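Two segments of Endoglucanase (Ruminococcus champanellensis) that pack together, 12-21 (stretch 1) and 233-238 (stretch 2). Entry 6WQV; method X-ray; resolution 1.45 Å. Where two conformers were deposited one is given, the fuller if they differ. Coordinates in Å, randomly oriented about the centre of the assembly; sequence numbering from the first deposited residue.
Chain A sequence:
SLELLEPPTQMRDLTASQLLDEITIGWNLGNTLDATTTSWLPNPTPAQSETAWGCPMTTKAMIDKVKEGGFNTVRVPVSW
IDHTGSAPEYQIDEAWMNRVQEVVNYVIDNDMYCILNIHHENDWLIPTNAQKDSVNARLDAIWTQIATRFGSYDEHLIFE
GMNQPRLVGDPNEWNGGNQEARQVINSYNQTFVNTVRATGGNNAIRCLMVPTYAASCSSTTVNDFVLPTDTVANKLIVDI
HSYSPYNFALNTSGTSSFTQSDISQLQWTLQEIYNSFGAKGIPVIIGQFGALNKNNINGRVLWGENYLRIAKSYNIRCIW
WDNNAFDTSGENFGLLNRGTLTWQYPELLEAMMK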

# COMPACT_ATOMS: atom_id res chain seq x y z
N ARG A 12 -11.13 -19.17 -5.20
CA ARG A 12 -12.16 -18.68 -6.10
C ARG A 12 -11.47 -17.88 -7.20
O ARG A 12 -10.54 -17.11 -6.94
CB ARG A 12 -13.13 -17.76 -5.36
CG ARG A 12 -13.99 -18.46 -4.32
CD ARG A 12 -14.99 -17.48 -3.69
NE ARG A 12 -14.29 -16.49 -2.88
CZ ARG A 12 -14.74 -15.26 -2.61
NH1 ARG A 12 -15.90 -14.85 -3.10
NH2 ARG A 12 -14.01 -14.46 -1.86
N ASP A 13 -11.93 -18.07 -8.43
CA ASP A 13 -11.42 -17.35 -9.59
C ASP A 13 -12.35 -16.16 -9.80
O ASP A 13 -13.42 -16.29 -10.41
CB ASP A 13 -11.42 -18.27 -10.80
CG ASP A 13 -10.70 -17.67 -11.99
OD1 ASP A 13 -10.27 -16.50 -11.92
OD2 ASP A 13 -10.58 -18.40 -12.99
N LEU A 14 -11.96 -15.01 -9.27
CA LEU A 14 -12.76 -13.80 -9.35
C LEU A 14 -11.99 -12.71 -10.07
O LEU A 14 -10.75 -12.64 -10.00
CB LEU A 14 -13.08 -13.27 -7.96
CG LEU A 14 -13.86 -14.20 -7.04
CD1 LEU A 14 -13.99 -13.52 -5.69
CD2 LEU A 14 -15.20 -14.53 -7.63
N THR A 15 -12.72 -11.82 -10.74
CA THR A 15 -12.05 -10.69 -11.35
C THR A 15 -11.65 -9.66 -10.29
O THR A 15 -12.13 -9.68 -9.14
CB THR A 15 -12.96 -9.98 -12.35
OG1 THR A 15 -14.03 -9.35 -11.63
CG2 THR A 15 -13.53 -10.95 -13.35
N ALA A 16 -10.78 -8.74 -10.69
CA ALA A 16 -10.37 -7.68 -9.76
C ALA A 16 -11.56 -6.87 -9.29
O ALA A 16 -11.65 -6.53 -8.10
CB ALA A 16 -9.34 -6.77 -10.44
N SER A 17 -12.48 -6.55 -10.19
CA SER A 17 -13.67 -5.80 -9.78
C SER A 17 -14.47 -6.58 -8.75
O SER A 17 -14.96 -6.01 -7.77
CB SER A 17 -14.54 -5.48 -11.00
OG SER A 17 -13.89 -4.56 -11.85
N GLN A 18 -14.65 -7.89 -8.98
CA GLN A 18 -15.40 -8.70 -8.03
C GLN A 18 -14.72 -8.75 -6.67
O GLN A 18 -15.39 -8.68 -5.63
CB GLN A 18 -15.59 -10.12 -8.59
CG GLN A 18 -16.61 -10.20 -9.71
CD GLN A 18 -16.59 -11.54 -10.45
OE1 GLN A 18 -15.57 -12.22 -10.52
NE2 GLN A 18 -17.74 -11.91 -11.01
N LEU A 19 -13.39 -8.88 -6.64
CA LEU A 19 -12.68 -8.90 -5.38
C LEU A 19 -12.81 -7.56 -4.66
O LEU A 19 -13.09 -7.52 -3.46
CB LEU A 19 -11.21 -9.25 -5.64
CG LEU A 19 -10.31 -9.47 -4.43
CD1 LEU A 19 -8.99 -10.10 -4.84
CD2 LEU A 19 -10.04 -8.15 -3.73
N LEU A 20 -12.66 -6.46 -5.40
CA LEU A 20 -12.79 -5.14 -4.78
C LEU A 20 -14.19 -4.93 -4.21
O LEU A 20 -14.35 -4.20 -3.22
CB LEU A 20 -12.43 -4.05 -5.79
CG LEU A 20 -10.94 -3.99 -6.14
CD1 LEU A 20 -10.74 -3.14 -7.41
CD2 LEU A 20 -10.09 -3.46 -5.00
N ASP A 21 -15.21 -5.56 -4.79
CA ASP A 21 -16.57 -5.42 -4.27
C ASP A 21 -16.78 -6.21 -2.98
O ASP A 21 -17.78 -5.99 -2.29
CB ASP A 21 -17.60 -5.82 -5.32
CG ASP A 21 -17.82 -4.72 -6.35
OD1 ASP A 21 -17.45 -3.56 -6.08
OD2 ASP A 21 -18.37 -5.03 -7.42
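Stretch 2 (233-238) ANKLIV

Stretch 2 runs from a short loop, Ala233 to Lys235, into a strand that begins at Leu236 and continues beyond Val238; it lies against the start of the helix that opens at Ala16 in stretch 1. The N-to-C directions of helix and strand differ by 61°, and their axes come no closer than 9.0 Å. The backbones are nearest in the loop, where the CA atoms of Ala16 and Lys235 are 4.9 Å apart and those of Thr15 and Asn234 5.3 Å. Asn234 adopts positive phi and psi (63/45), and its carbonyl O accepts a hydrogen bond from Ala16 N at 2.8 Å, with an angle of 160° at the hydrogen. The first turn of a helix has amide groups without helical carbonyl partners, and here the loop supplies one. The same Asn234 O makes a CA-H...O contact with Thr15 CA at 3.4 Å. Thr15 itself caps the helix, its OG1 accepting from Gln18 N at 3.1 Å.

Ile237, Lys235 and Ala16 cover the most surface. Ile237 points its CA-to-CB bond toward the helix and sets CG1 3.6 Å from Ala16 CB; one turn on, Leu20 CD1 lies 4.2 Å from the same Ile237 CG1, so the isoleucine packs against two residues of the helix. The small Ala16 side chain also sits close to the strand backbone, with its CB 3.9 Å from Leu236 O. Lys235 behaves differently: its CA-to-CB bond points away, yet the long side chain returns to stretch 1 with chi1 and chi2 both m and the last two torsions t. Lys235 NZ reaches the loop before the helix, forming a salt bridge with Asp13 OD1 at 2.7 Å and donating a hydrogen bond to Leu14 O, also at 2.7 Å. Polar contacts thus fasten the loop of stretch 2 to the helix start and the residues before it, while apolar side chains join helix and strand.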

# COMPACT_ATOMS: atom_id res chain seq x y z
N ALA A 233 -7.18 -12.55 -17.81
CA ALA A 233 -7.95 -11.32 -17.94
C ALA A 233 -8.41 -10.80 -16.59
O ALA A 233 -8.74 -11.56 -15.68
CB ALA A 233 -9.16 -11.56 -18.83
N ASN A 234 -8.40 -9.47 -16.46
CA ASN A 234 -9.13 -8.77 -15.40
C ASN A 234 -8.64 -9.11 -14.00
O ASN A 234 -9.44 -9.32 -13.08
CB ASN A 234 -10.63 -9.05 -15.53
CG ASN A 234 -11.20 -8.52 -16.82
OD1 ASN A 234 -11.01 -7.35 -17.15
ND2 ASN A 234 -11.89 -9.38 -17.56
N LYS A 235 -7.32 -9.13 -13.81
CA LYS A 235 -6.74 -9.44 -12.51
C LYS A 235 -5.85 -8.34 -11.95
O LYS A 235 -5.23 -8.55 -10.90
CB LYS A 235 -5.95 -10.76 -12.57
CG LYS A 235 -6.76 -11.99 -12.91
CD LYS A 235 -7.65 -12.45 -11.77
CE LYS A 235 -8.28 -13.80 -12.09
NZ LYS A 235 -8.91 -14.40 -10.88
N LEU A 236 -5.75 -7.19 -12.60
CA LEU A 236 -4.84 -6.13 -12.19
C LEU A 236 -5.59 -4.92 -11.65
O LEU A 236 -6.63 -4.53 -12.18
CB LEU A 236 -3.94 -5.69 -13.35
CG LEU A 236 -3.08 -6.80 -13.96
CD1 LEU A 236 -2.20 -6.23 -15.08
CD2 LEU A 236 -2.23 -7.50 -12.93
N ILE A 237 -5.02 -4.33 -10.60
CA ILE A 237 -5.58 -3.18 -9.90
C ILE A 237 -4.49 -2.12 -9.77
O ILE A 237 -3.35 -2.43 -9.40
CB ILE A 237 -6.05 -3.59 -8.49
CG1 ILE A 237 -7.06 -4.72 -8.56
CG2 ILE A 237 -6.61 -2.39 -7.74
CD1 ILE A 237 -7.19 -5.49 -7.24
N VAL A 238 -4.85 -0.87 -10.03
CA VAL A 238 -3.93 0.24 -9.81
C VAL A 238 -4.08 0.75 -8.38
O VAL A 238 -5.20 0.90 -7.87
CB VAL A 238 -4.17 1.37 -10.83
CG1 VAL A 238 -3.33 2.60 -10.48
CG2 VAL A 238 -3.86 0.87 -12.24